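Local coordinates for protein succinate dehydrogenase subunit A (Mycolicibacterium smegmatis, PDB 7D6V) that probably oxidises succinate to fumarate as the FAD-carrying flavoprotein subunit of a membrane-bound succinate dehydrogenase that passes the electrons on toward quinone, at residues A[186-191]-A[459-464]; A[195-200]-A[532-537]; A[392-397]-A[408-413]; A[399-404]-A[437-442]. All blocks are in the same frame, centred on the assembly; numbering follows the deposited sequence.

Contact 1. Residues A[186-191]-A[459-464]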
loop_
_atom_site.group_PDB
_atom_site.type_symbol
_atom_site.label_atom_id
_atom_site.label_comp_id
_atom_site.label_asym_id
_atom_site.label_seq_id
_atom_site.Cartn_x
_atom_site.Cartn_y
_atom_site.Cartn_z
ATOM N N GLY A 186 -11.097 -24.325 21.334
ATOM C CA GLY A 186 -11.618 -23.117 20.735
ATOM C C GLY A 186 -10.807 -21.908 21.147
ATOM O O GLY A 186 -9.830 -22.006 21.888
ATOM N N ALA A 187 -11.240 -20.756 20.644
ATOM C CA ALA A 187 -10.588 -19.484 20.908
ATOM C C ALA A 187 -11.605 -18.481 21.427
ATOM O O ALA A 187 -12.756 -18.464 20.984
ATOM C CB ALA A 187 -9.910 -18.934 19.650
ATOM N N PHE A 188 -11.173 -17.648 22.366
ATOM C CA PHE A 188 -12.007 -16.624 22.975
ATOM C C PHE A 188 -11.396 -15.256 22.708
ATOM O O PHE A 188 -10.186 -15.073 22.849
ATOM C CB PHE A 188 -12.148 -16.867 24.482
ATOM C CG PHE A 188 -12.941 -15.818 25.202
ATOM C CD1 PHE A 188 -14.316 -15.920 25.305
ATOM C CD2 PHE A 188 -12.312 -14.736 25.790
ATOM C CE1 PHE A 188 -15.045 -14.961 25.971
ATOM C CE2 PHE A 188 -13.039 -13.773 26.451
ATOM C CZ PHE A 188 -14.405 -13.888 26.544
ATOM N N GLY A 189 -12.230 -14.300 22.320
ATOM C CA GLY A 189 -11.732 -12.974 22.040
ATOM C C GLY A 189 -12.842 -11.950 22.080
ATOM O O GLY A 189 -13.954 -12.229 22.527
ATOM N N TYR A 190 -12.528 -10.754 21.591
ATOM C CA TYR A 190 -13.482 -9.658 21.588
ATOM C C TYR A 190 -13.442 -8.946 20.246
ATOM O O TYR A 190 -12.430 -8.965 19.542
ATOM C CB TYR A 190 -13.200 -8.653 22.719
ATOM C CG TYR A 190 -11.855 -7.973 22.613
ATOM C CD1 TYR A 190 -10.734 -8.519 23.214
ATOM C CD2 TYR A 190 -11.706 -6.785 21.912
ATOM C CE1 TYR A 190 -9.506 -7.906 23.117
ATOM C CE2 TYR A 190 -10.482 -6.169 21.807
ATOM C CZ TYR A 190 -9.386 -6.732 22.415
ATOM O OH TYR A 190 -8.159 -6.122 22.317
ATOM N N TYR A 191 -14.558 -8.313 19.907
ATOM C CA TYR A 191 -14.618 -7.425 18.756
ATOM C C TYR A 191 -14.085 -6.057 19.151
ATOM O O TYR A 191 -14.487 -5.500 20.174
ATOM C CB TYR A 191 -16.053 -7.297 18.251
ATOM C CG TYR A 191 -16.598 -8.531 17.577
ATOM C CD1 TYR A 191 -17.580 -9.297 18.183
ATOM C CD2 TYR A 191 -16.148 -8.915 16.325
ATOM C CE1 TYR A 191 -18.087 -10.417 17.572
ATOM C CE2 TYR A 191 -16.650 -10.034 15.705
ATOM C CZ TYR A 191 -17.621 -10.780 16.332
ATOM O OH TYR A 191 -18.126 -11.898 15.716
ATOM N N ALA A 459 -16.651 -22.671 32.543
ATOM C CA ALA A 459 -15.775 -22.090 33.555
ATOM C C ALA A 459 -14.579 -21.389 32.920
ATOM O O ALA A 459 -14.170 -20.313 33.371
ATOM C CB ALA A 459 -15.309 -23.172 34.527
ATOM N N ALA A 460 -13.999 -21.989 31.879
ATOM C CA ALA A 460 -12.879 -21.355 31.190
ATOM C C ALA A 460 -13.302 -20.046 30.535
ATOM O O ALA A 460 -12.554 -19.061 30.553
ATOM C CB ALA A 460 -12.294 -22.311 30.152
ATOM N N VAL A 461 -14.501 -20.017 29.954
ATOM C CA VAL A 461 -14.993 -18.796 29.327
ATOM C C VAL A 461 -15.235 -17.717 30.374
ATOM O O VAL A 461 -14.936 -16.538 30.149
ATOM C CB VAL A 461 -16.261 -19.092 28.509
ATOM C CG1 VAL A 461 -16.637 -17.891 27.668
ATOM C CG2 VAL A 461 -16.037 -20.299 27.627
ATOM N N GLU A 462 -15.779 -18.097 31.533
ATOM C CA GLU A 462 -15.964 -17.130 32.609
ATOM C C GLU A 462 -14.629 -16.587 33.100
ATOM O O GLU A 462 -14.499 -15.387 33.367
ATOM C CB GLU A 462 -16.742 -17.764 33.760
ATOM C CG GLU A 462 -18.158 -18.168 33.398
ATOM C CD GLU A 462 -18.681 -19.291 34.269
ATOM O OE1 GLU A 462 -19.771 -19.820 33.969
ATOM O OE2 GLU A 462 -18.001 -19.647 35.255
ATOM N N ASP A 463 -13.625 -17.458 33.227
ATOM C CA ASP A 463 -12.300 -17.008 33.639
ATOM C C ASP A 463 -11.714 -16.022 32.637
ATOM O O ASP A 463 -11.150 -14.991 33.025
ATOM C CB ASP A 463 -11.372 -18.207 33.811
ATOM C CG ASP A 463 -11.500 -18.852 35.172
ATOM O OD1 ASP A 463 -11.640 -18.114 36.169
ATOM O OD2 ASP A 463 -11.461 -20.099 35.244
ATOM N N ALA A 464 -11.836 -16.324 31.342
ATOM C CA ALA A 464 -11.308 -15.422 30.323
ATOM C C ALA A 464 -12.037 -14.085 30.335
ATOM O O ALA A 464 -11.415 -13.025 30.180
ATOM C CB ALA A 464 -11.399 -16.077 28.947
#
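Phe188 supplies the strand side of this contact, and Val461 and Ala464, three residues apart along one face of the helix, supply the other. The apolar touches divide between the two halves of the phenyl ring. On one half, Phe188 CD2 lies 3.5 Å from Ala464 CB, and Phe188 CE2 is 3.8 Å from the same methyl. On the other half, Phe188 CE1 meets Val461 CG1 at 3.7 Å and Phe188 CD1 follows at 3.9 Å. Both methyls approach at a slant to the ring. With Phe188 CG trans to the backbone N (chi1 177°), the ring stands out from the strand toward the helix, where it bridges the two contact points. In Val461 it is CG1, trans to N (chi1 -170°), that makes the contact.

Polar bonding is absent across the interface. The CA atoms of Phe188 and Val461 stay 7.3 Å apart, so the union rests on side chains. The helix meets its own backbone needs through i to i-4 bonds such as Ala464 N to Ala460 O, and much of the backbone bonding of segment 186-191 goes to neighbouring strands.

Those strands give the setting. Strand 184-191 runs between strands 172-179 and 197-200 as the middle of an antiparallel three-stranded meander, bonding from Phe188 to Thr175 and Glu176 and from Gly189 to Val198. Helix 458-469 packs against one face of this sheet: Val461 also reaches Leu199, and the Phe188 ring meets that of Phe197 on the neighbouring strand.

Contact 2. Residues A[195-200]-A[532-537]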
loop_
_atom_site.group_PDB
_atom_site.type_symbol
_atom_site.label_atom_id
_atom_site.label_comp_id
_atom_site.label_asym_id
_atom_site.label_seq_id
_atom_site.Cartn_x
_atom_site.Cartn_y
_atom_site.Cartn_z
ATOM N N GLY A 195 -16.515 -4.229 21.559
ATOM C CA GLY A 195 -16.084 -4.758 22.833
ATOM C C GLY A 195 -16.824 -5.992 23.289
ATOM O O GLY A 195 -16.700 -6.373 24.457
ATOM N N ASN A 196 -17.588 -6.627 22.407
ATOM C CA ASN A 196 -18.376 -7.797 22.755
ATOM C C ASN A 196 -17.560 -9.065 22.552
ATOM O O ASN A 196 -16.663 -9.120 21.709
ATOM C CB ASN A 196 -19.650 -7.852 21.915
ATOM C CG ASN A 196 -20.697 -6.870 22.384
ATOM O OD1 ASN A 196 -20.996 -6.787 23.573
ATOM N ND2 ASN A 196 -21.260 -6.118 21.453
ATOM N N PHE A 197 -17.895 -10.097 23.319
ATOM C CA PHE A 197 -17.081 -11.300 23.408
ATOM C C PHE A 197 -17.574 -12.375 22.448
ATOM O O PHE A 197 -18.776 -12.670 22.380
ATOM C CB PHE A 197 -17.064 -11.828 24.840
ATOM C CG PHE A 197 -16.489 -10.856 25.823
ATOM C CD1 PHE A 197 -15.336 -10.157 25.522
ATOM C CD2 PHE A 197 -17.106 -10.627 27.036
ATOM C CE1 PHE A 197 -14.807 -9.257 26.411
ATOM C CE2 PHE A 197 -16.580 -9.726 27.930
ATOM C CZ PHE A 197 -15.429 -9.042 27.619
ATOM N N VAL A 198 -16.631 -12.964 21.720
ATOM C CA VAL A 198 -16.896 -14.001 20.738
ATOM C C VAL A 198 -16.078 -15.235 21.094
ATOM O O VAL A 198 -14.893 -15.142 21.435
ATOM C CB VAL A 198 -16.589 -13.510 19.305
ATOM C CG1 VAL A 198 -15.154 -13.025 19.188
ATOM C CG2 VAL A 198 -16.876 -14.600 18.292
ATOM N N LEU A 199 -16.731 -16.390 21.045
ATOM C CA LEU A 199 -16.107 -17.678 21.301
ATOM C C LEU A 199 -16.214 -18.535 20.050
ATOM O O LEU A 199 -17.317 -18.770 19.545
ATOM C CB LEU A 199 -16.765 -18.382 22.487
ATOM C CG LEU A 199 -16.403 -19.855 22.664
ATOM C CD1 LEU A 199 -14.946 -20.011 23.061
ATOM C CD2 LEU A 199 -17.314 -20.503 23.685
ATOM N N PHE A 200 -15.073 -19.001 19.562
ATOM C CA PHE A 200 -15.013 -19.975 18.486
ATOM C C PHE A 200 -14.810 -21.358 19.085
ATOM O O PHE A 200 -14.186 -21.510 20.135
ATOM C CB PHE A 200 -13.887 -19.634 17.512
ATOM C CG PHE A 200 -13.992 -18.252 16.934
ATOM C CD1 PHE A 200 -14.707 -18.025 15.774
ATOM C CD2 PHE A 200 -13.387 -17.178 17.559
ATOM C CE1 PHE A 200 -14.810 -16.757 15.247
ATOM C CE2 PHE A 200 -13.486 -15.910 17.035
ATOM C CZ PHE A 200 -14.198 -15.699 15.880
ATOM N N PRO A 532 -8.754 1.838 22.697
ATOM C CA PRO A 532 -7.367 1.379 22.516
ATOM C C PRO A 532 -6.555 1.316 23.799
ATOM O O PRO A 532 -5.567 0.575 23.838
ATOM C CB PRO A 532 -6.778 2.401 21.536
ATOM C CG PRO A 532 -7.668 3.573 21.617
ATOM C CD PRO A 532 -9.024 3.095 21.981
ATOM N N GLY A 533 -6.925 2.056 24.845
ATOM C CA GLY A 533 -6.246 1.892 26.120
ATOM C C GLY A 533 -6.519 0.533 26.735
ATOM O O GLY A 533 -5.615 -0.113 27.272
ATOM N N TRP A 534 -7.766 0.075 26.643
ATOM C CA TRP A 534 -8.115 -1.271 27.078
ATOM C C TRP A 534 -7.376 -2.322 26.257
ATOM O O TRP A 534 -6.880 -3.317 26.802
ATOM C CB TRP A 534 -9.631 -1.444 26.974
ATOM C CG TRP A 534 -10.157 -2.796 27.311
ATOM C CD1 TRP A 534 -9.772 -3.594 28.340
ATOM C CD2 TRP A 534 -11.196 -3.499 26.623
ATOM N NE1 TRP A 534 -10.496 -4.758 28.333
ATOM C CE2 TRP A 534 -11.379 -4.724 27.286
ATOM C CE3 TRP A 534 -11.987 -3.212 25.508
ATOM C CZ2 TRP A 534 -12.318 -5.664 26.872
ATOM C CZ3 TRP A 534 -12.918 -4.148 25.097
ATOM C CH2 TRP A 534 -13.075 -5.357 25.778
ATOM N N HIS A 535 -7.281 -2.109 24.944
ATOM C CA HIS A 535 -6.570 -3.045 24.082
ATOM C C HIS A 535 -5.092 -3.116 24.442
ATOM O O HIS A 535 -4.499 -4.200 24.460
ATOM C CB HIS A 535 -6.748 -2.641 22.619
ATOM C CG HIS A 535 -8.177 -2.473 22.207
ATOM N ND1 HIS A 535 -8.550 -1.764 21.086
ATOM C CD2 HIS A 535 -9.325 -2.924 22.764
ATOM C CE1 HIS A 535 -9.866 -1.782 20.973
ATOM N NE2 HIS A 535 -10.359 -2.481 21.977
ATOM N N LEU A 536 -4.478 -1.965 24.727
ATOM C CA LEU A 536 -3.082 -1.950 25.147
ATOM C C LEU A 536 -2.901 -2.654 26.485
ATOM O O LEU A 536 -1.925 -3.388 26.683
ATOM C CB LEU A 536 -2.578 -0.510 25.221
ATOM C CG LEU A 536 -1.097 -0.313 25.533
ATOM C CD1 LEU A 536 -0.240 -1.099 24.560
ATOM C CD2 LEU A 536 -0.744 1.155 25.497
ATOM N N ALA A 537 -3.831 -2.437 27.418
ATOM C CA ALA A 537 -3.762 -3.120 28.705
ATOM C C ALA A 537 -3.849 -4.629 28.532
ATOM O O ALA A 537 -3.210 -5.384 29.273
ATOM C CB ALA A 537 -4.874 -2.621 29.623
#
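Trp534 points the far edge of its indole at Gly195 and Phe197. The six-membered part of the ring system leads, and Gly195 CA lies in the indole plane, 3.9 Å from Trp534 CZ3. The adjoining corner, Trp534 CH2, sits 4.0 Å from Gly195 O and 4.3 Å from Phe197 CE1, a looser touch that comes in close to the indole plane but at a slant to the phenyl ring. Extension of the side chain with CG trans to the backbone N (chi1 177°) carries the indole out from the first turn of helix 532-556 to this position.

Phe197 turns its ring back along its own chain, so that Gly195 O stands 3.9 Å above the ring plane, displaced toward the rim. The main chain of Gly195, with its positive phi of 77°, thus lies against both aromatic groups. The contact joins the turn leading into strand 197-200, in the FAD-binding part of the chain, to a helix in the C-terminal flavoprotein region. The indole also meets the rings of Tyr190 and Phe472.

Chemically the interface is van der Waals in kind, with no hydrogen bond across it. Its polar atoms are served by third parties: Trp534 NE1 bonds to Val468 O and Gly195 O to Arg528 NH1. The indole is therefore held at its N-H by Val468 O, while its benzene edge makes only van der Waals contact with Gly195 and Phe197.

Contact 3. Residues A[392-397]-A[408-413]. With FAD (flavin-adenine dinucleotide), chain D.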
loop_
_atom_site.group_PDB
_atom_site.type_symbol
_atom_site.label_atom_id
_atom_site.label_comp_id
_atom_site.label_asym_id
_atom_site.label_seq_id
_atom_site.Cartn_x
_atom_site.Cartn_y
_atom_site.Cartn_z
ATOM N N GLY A 392 12.944 -16.684 16.726
ATOM C CA GLY A 392 12.332 -17.658 17.600
ATOM C C GLY A 392 10.827 -17.707 17.440
ATOM O O GLY A 392 10.221 -16.948 16.687
ATOM N N GLY A 393 10.218 -18.629 18.171
ATOM C CA GLY A 393 8.778 -18.773 18.112
ATOM C C GLY A 393 8.353 -20.133 18.631
ATOM O O GLY A 393 9.095 -20.796 19.347
ATOM N N ILE A 394 7.143 -20.523 18.239
ATOM C CA ILE A 394 6.561 -21.772 18.711
ATOM C C ILE A 394 7.293 -22.945 18.076
ATOM O O ILE A 394 7.475 -22.999 16.853
ATOM C CB ILE A 394 5.059 -21.811 18.399
ATOM C CG1 ILE A 394 4.367 -20.594 19.008
ATOM C CG2 ILE A 394 4.436 -23.080 18.935
ATOM C CD1 ILE A 394 3.287 -20.018 18.147
ATOM N N GLU A 395 7.722 -23.888 18.908
ATOM C CA GLU A 395 8.425 -25.073 18.432
ATOM C C GLU A 395 7.456 -25.957 17.656
ATOM O O GLU A 395 6.480 -26.463 18.217
ATOM C CB GLU A 395 9.035 -25.824 19.610
ATOM C CG GLU A 395 9.989 -26.923 19.214
ATOM C CD GLU A 395 10.469 -27.721 20.402
ATOM O OE1 GLU A 395 9.666 -27.945 21.330
ATOM O OE2 GLU A 395 11.650 -28.122 20.413
ATOM N N VAL A 396 7.724 -26.145 16.367
ATOM C CA VAL A 396 6.813 -26.844 15.476
ATOM C C VAL A 396 7.394 -28.207 15.130
ATOM O O VAL A 396 8.600 -28.448 15.226
ATOM C CB VAL A 396 6.544 -26.046 14.181
ATOM C CG1 VAL A 396 5.928 -24.708 14.486
ATOM C CG2 VAL A 396 7.825 -25.864 13.397
ATOM N N ASP A 397 6.512 -29.108 14.734
ATOM C CA ASP A 397 6.929 -30.251 13.940
ATOM C C ASP A 397 7.283 -29.753 12.545
ATOM O O ASP A 397 6.539 -28.948 11.981
ATOM C CB ASP A 397 5.820 -31.293 13.875
ATOM C CG ASP A 397 6.290 -32.609 13.299
ATOM O OD1 ASP A 397 6.199 -32.786 12.068
ATOM O OD2 ASP A 397 6.753 -33.468 14.075
ATOM N N LEU A 408 -2.913 -27.796 18.006
ATOM C CA LEU A 408 -2.446 -26.438 17.778
ATOM C C LEU A 408 -1.414 -26.441 16.660
ATOM O O LEU A 408 -0.616 -27.371 16.549
ATOM C CB LEU A 408 -1.838 -25.850 19.054
ATOM C CG LEU A 408 -1.359 -24.400 19.011
ATOM C CD1 LEU A 408 -2.482 -23.476 18.586
ATOM C CD2 LEU A 408 -0.813 -23.990 20.362
ATOM N N PHE A 409 -1.453 -25.412 15.818
ATOM C CA PHE A 409 -0.580 -25.323 14.658
ATOM C C PHE A 409 -0.090 -23.889 14.518
ATOM O O PHE A 409 -0.764 -22.948 14.939
ATOM C CB PHE A 409 -1.312 -25.791 13.388
ATOM C CG PHE A 409 -1.795 -27.214 13.463
ATOM C CD1 PHE A 409 -0.984 -28.261 13.064
ATOM C CD2 PHE A 409 -3.054 -27.505 13.951
ATOM C CE1 PHE A 409 -1.421 -29.562 13.146
ATOM C CE2 PHE A 409 -3.493 -28.803 14.037
ATOM C CZ PHE A 409 -2.677 -29.833 13.633
ATOM N N ALA A 410 1.099 -23.727 13.940
ATOM C CA ALA A 410 1.710 -22.408 13.848
ATOM C C ALA A 410 2.564 -22.310 12.594
ATOM O O ALA A 410 3.146 -23.296 12.142
ATOM C CB ALA A 410 2.559 -22.096 15.083
ATOM N N ALA A 411 2.638 -21.099 12.044
ATOM C CA ALA A 411 3.414 -20.836 10.841
ATOM C C ALA A 411 3.758 -19.355 10.791
ATOM O O ALA A 411 3.083 -18.523 11.397
ATOM C CB ALA A 411 2.655 -21.256 9.581
ATOM N N GLY A 412 4.825 -19.037 10.063
ATOM C CA GLY A 412 5.214 -17.655 9.871
ATOM C C GLY A 412 6.247 -17.155 10.858
ATOM O O GLY A 412 7.103 -17.919 11.309
ATOM N N GLU A 413 6.178 -15.866 11.202
ATOM C CA GLU A 413 7.147 -15.297 12.132
ATOM C C GLU A 413 6.941 -15.806 13.552
ATOM O O GLU A 413 7.910 -15.933 14.306
ATOM C CB GLU A 413 7.078 -13.771 12.106
ATOM C CG GLU A 413 8.250 -13.106 12.804
ATOM C CD GLU A 413 8.331 -11.623 12.532
ATOM O OE1 GLU A 413 7.598 -11.138 11.648
ATOM O OE2 GLU A 413 9.132 -10.940 13.199
HETATM P PA FAD D . 1.743 -10.897 9.520
HETATM O O1A FAD D . 1.098 -10.969 8.186
HETATM O O2A FAD D . 2.755 -9.850 9.781
HETATM O O5B FAD D . 0.578 -10.671 10.589
HETATM C C5B FAD D . 0.027 -11.705 11.384
HETATM C C4B FAD D . -1.481 -11.544 11.465
HETATM O O4B FAD D . -1.963 -12.022 12.716
HETATM C C3B FAD D . -1.960 -10.116 11.369
HETATM O O3B FAD D . -3.088 -10.109 10.507
HETATM C C2B FAD D . -2.428 -9.777 12.760
HETATM O O2B FAD D . -3.480 -8.821 12.770
HETATM C C1B FAD D . -2.911 -11.110 13.250
HETATM N N9A FAD D . -2.921 -11.167 14.720
HETATM C C8A FAD D . -1.882 -10.969 15.531
HETATM N N7A FAD D . -2.250 -11.103 16.817
HETATM C C5A FAD D . -3.554 -11.390 16.837
HETATM C C6A FAD D . -4.576 -11.657 17.860
HETATM N N6A FAD D . -4.276 -11.644 19.167
HETATM N N1A FAD D . -5.823 -11.914 17.447
HETATM C C2A FAD D . -6.153 -11.941 16.153
HETATM N N3A FAD D . -5.280 -11.708 15.176
HETATM C C4A FAD D . -3.991 -11.434 15.450
HETATM N N1 FAD D . 10.821 -10.349 4.882
HETATM C C2 FAD D . 11.373 -10.615 3.682
HETATM O O2 FAD D . 11.571 -11.793 3.372
HETATM N N3 FAD D . 11.718 -9.668 2.809
HETATM C C4 FAD D . 11.544 -8.379 3.068
HETATM O O4 FAD D . 11.871 -7.519 2.241
HETATM C C4X FAD D . 10.949 -7.991 4.358
HETATM N N5 FAD D . 10.743 -6.706 4.682
HETATM C C5X FAD D . 10.195 -6.387 5.864
HETATM C C6 FAD D . 9.986 -5.055 6.182
HETATM C C7 FAD D . 9.426 -4.717 7.398
HETATM C C7M FAD D . 9.198 -3.278 7.755
HETATM C C8 FAD D . 9.050 -5.776 8.357
HETATM C C8M FAD D . 8.441 -5.408 9.677
HETATM C C9 FAD D . 9.251 -7.107 8.045
HETATM C C9A FAD D . 9.813 -7.445 6.831
HETATM N N10 FAD D . 10.021 -8.790 6.514
HETATM C C10 FAD D . 10.588 -9.087 5.273
HETATM C "C1'" FAD D . 9.641 -9.851 7.439
HETATM C "C2'" FAD D . 8.349 -10.502 6.960
HETATM O "O2'" FAD D . 7.490 -9.522 6.382
HETATM C "C3'" FAD D . 7.574 -11.155 8.090
HETATM O "O3'" FAD D . 8.342 -12.235 8.601
HETATM C "C4'" FAD D . 6.246 -11.696 7.586
HETATM O "O4'" FAD D . 5.456 -10.630 7.079
HETATM C "C5'" FAD D . 5.453 -12.391 8.675
HETATM O "O5'" FAD D . 4.162 -12.665 8.151
HETATM P P FAD D . 3.033 -13.423 8.982
HETATM O O1P FAD D . 2.001 -13.868 8.008
HETATM O O2P FAD D . 3.662 -14.439 9.866
HETATM O O3P FAD D . 2.404 -12.295 9.941
#
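From Gly392 to Val396 and from Ala410 to Glu413 the chain runs in nearly opposite directions, 157° apart, but with the CA atoms of Ile394 and Ala410 6.9 Å from each other and no hydrogen bond between the segments, they pack mainly through side chains, not as paired strands. Ala410 takes the central place. Its CB is met by Ile394 CD1 at 3.8 Å, the tip of a branch whose CG1 is trans to the carbonyl carbon (chi1 -56°). From the next residue on the same side of the chain, Val396 CG1 comes to 3.9 Å from Ala410 O and, more loosely, to 4.3 Å from Ala410 CB.

Strand 408-409 is an outer strand of the parallel five-stranded sheet of a Rossmann-type FAD-binding fold, hydrogen-bonded to strand 204-206 through Phe409 and Val205. The chain leaving it leads directly to the cofactor, while strand 383-395 belongs to a second sheet, where Ile394 bonds to Cys414 and Gly416.

At the far end of 408-413 the segment grips FAD. The backbone N of Glu413 donates to O2P of FAD, on the flavin-side phosphate, over 3.2 Å and nearly straight (167°). Gly412 CA, with no side chain in the way, lies 3.6 Å from FAD O2P. The extended Glu413 side chain reaches along the ribityl arm, where its OE1 accepts a weak bond from FAD O3' at 3.3 Å. Its other oxygen, OE2, is weakly bonded to Val390 N, and Tyr225 packs against the same side chain.

Contact 4. Residues A[399-404]-A[437-442]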
loop_
_atom_site.group_PDB
_atom_site.type_symbol
_atom_site.label_atom_id
_atom_site.label_comp_id
_atom_site.label_asym_id
_atom_site.label_seq_id
_atom_site.Cartn_x
_atom_site.Cartn_y
_atom_site.Cartn_z
ATOM N N ASP A 399 7.327 -31.198 9.496
ATOM C CA ASP A 399 6.452 -31.609 8.400
ATOM C C ASP A 399 5.047 -31.049 8.578
ATOM O O ASP A 399 4.533 -30.338 7.708
ATOM C CB ASP A 399 6.421 -33.132 8.302
ATOM C CG ASP A 399 7.731 -33.706 7.818
ATOM O OD1 ASP A 399 8.655 -33.855 8.644
ATOM O OD2 ASP A 399 7.839 -34.006 6.612
ATOM N N THR A 400 4.405 -31.369 9.698
ATOM C CA THR A 400 3.141 -30.745 10.063
ATOM C C THR A 400 3.433 -29.391 10.693
ATOM O O THR A 400 4.511 -28.833 10.485
ATOM C CB THR A 400 2.344 -31.645 11.006
ATOM O OG1 THR A 400 2.976 -31.680 12.290
ATOM C CG2 THR A 400 2.285 -33.054 10.452
ATOM N N ALA A 401 2.476 -28.814 11.392
ATOM C CA ALA A 401 2.715 -27.610 12.171
ATOM C C ALA A 401 2.794 -27.952 13.663
ATOM O O ALA A 401 2.898 -29.119 14.054
ATOM C CB ALA A 401 1.662 -26.553 11.862
ATOM N N ALA A 402 2.715 -26.918 14.493
ATOM C CA ALA A 402 3.241 -26.914 15.855
ATOM C C ALA A 402 2.411 -27.777 16.799
ATOM O O ALA A 402 1.628 -28.637 16.392
ATOM C CB ALA A 402 3.297 -25.487 16.389
ATOM N N GLY A 403 2.663 -27.599 18.093
ATOM C CA GLY A 403 1.837 -28.153 19.142
ATOM C C GLY A 403 2.428 -29.386 19.783
ATOM O O GLY A 403 2.874 -30.297 19.082
ATOM N N ALA A 404 2.442 -29.431 21.114
ATOM C CA ALA A 404 2.910 -30.634 21.786
ATOM C C ALA A 404 1.747 -31.547 22.157
ATOM O O ALA A 404 1.632 -32.660 21.634
ATOM C CB ALA A 404 3.713 -30.262 23.032
ATOM N N ARG A 437 0.855 -23.398 3.971
ATOM C CA ARG A 437 0.244 -24.563 3.343
ATOM C C ARG A 437 0.434 -25.811 4.196
ATOM O O ARG A 437 -0.511 -26.592 4.387
ATOM C CB ARG A 437 0.821 -24.775 1.947
ATOM C CG ARG A 437 0.161 -25.908 1.202
ATOM C CD ARG A 437 0.796 -26.138 -0.143
ATOM N NE ARG A 437 0.519 -27.481 -0.634
ATOM C CZ ARG A 437 1.191 -28.564 -0.260
ATOM N NH1 ARG A 437 0.868 -29.747 -0.760
ATOM N NH2 ARG A 437 2.182 -28.466 0.613
ATOM N N ARG A 438 1.645 -26.014 4.729
ATOM C CA ARG A 438 1.868 -27.178 5.586
ATOM C C ARG A 438 0.975 -27.142 6.824
ATOM O O ARG A 438 0.442 -28.175 7.238
ATOM C CB ARG A 438 3.337 -27.281 5.997
ATOM C CG ARG A 438 4.327 -27.348 4.852
ATOM C CD ARG A 438 4.197 -28.621 4.047
ATOM N NE ARG A 438 4.725 -29.787 4.744
ATOM C CZ ARG A 438 5.397 -30.768 4.152
ATOM N NH1 ARG A 438 5.636 -30.719 2.851
ATOM N NH2 ARG A 438 5.835 -31.796 4.861
ATOM N N ALA A 439 0.801 -25.963 7.428
ATOM C CA ALA A 439 -0.017 -25.846 8.630
ATOM C C ALA A 439 -1.484 -26.118 8.336
ATOM O O ALA A 439 -2.157 -26.814 9.106
ATOM C CB ALA A 439 0.154 -24.460 9.246
ATOM N N GLY A 440 -2.002 -25.572 7.234
ATOM C CA GLY A 440 -3.375 -25.868 6.859
ATOM C C GLY A 440 -3.598 -27.346 6.607
ATOM O O GLY A 440 -4.598 -27.920 7.051
ATOM N N LEU A 441 -2.655 -27.991 5.918
ATOM C CA LEU A 441 -2.809 -29.412 5.630
ATOM C C LEU A 441 -2.715 -30.245 6.905
ATOM O O LEU A 441 -3.443 -31.233 7.063
ATOM C CB LEU A 441 -1.764 -29.843 4.600
ATOM C CG LEU A 441 -1.814 -31.243 3.987
ATOM C CD1 LEU A 441 -1.168 -31.201 2.617
ATOM C CD2 LEU A 441 -1.123 -32.279 4.856
ATOM N N GLY A 442 -1.830 -29.862 7.827
ATOM C CA GLY A 442 -1.734 -30.581 9.086
ATOM C C GLY A 442 -2.981 -30.436 9.933
ATOM O O GLY A 442 -3.431 -31.398 10.563
#
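Arg438 grips the main chain of Asp399 first of all. Its NE donates to Asp399 O over 3.0 Å with an N-H...O angle of 167°, and that oxygen lies practically in the guanidinium plane, at its edge. Arg438 NH2 adds a weak bond to the same oxygen at 3.5 Å, making a lopsided two-pronged hold. The carboxylate joins in through a salt bridge, Asp399 OD2 to Arg438 NH2, also 3.5 Å, its plane turned 46° from the guanidinium as the two side chains run alongside each other. Bends at chi2 and chi3 fold the arginine so that its NE edge faces Asp399 O. Beside this polar hold, Ala401 CB meets Ala439 CB at 3.7 Å, methyl against methyl.

Further out, both charged groups have stronger partners on helix 84-102: Arg438 NH1 pairs with Glu93 and Asp399 OD2 with Arg85, an alternating ionic network that probably fixes the guanidinium. The loop is steadied by Thr400 OG1, which donates to Ala401 O, and by Asp397 OD1, which accepts from Thr400 N.

Loop 399-404 and helix 427-448 thus both meet helix 84-102, the helix also through Arg438 on Leu89, and Leu441 touches helix 18-30 at Glu26.

In the fold
Following the chain from its N terminus, contact 1 opens in the antiparallel sheet and closes a loop at helix 458-469. Contact 2 starts one strand later and closes only at helix 532-556, so the two cross; they also touch through backbone pairing of strands 184-191 and 197-200. Contacts 3 and 4 both fall within these two long loops. Each closes a much shorter one, and they cross because 399-404 lies between the segments of contact 3 while 437-442 lies beyond them. Contacts 1 and 2 tie the meander to those two helices; contact 3 joins the end of strand 383-395 to the chain leaving the parallel sheet, and contact 4 joins the loop between them to helix 427-448.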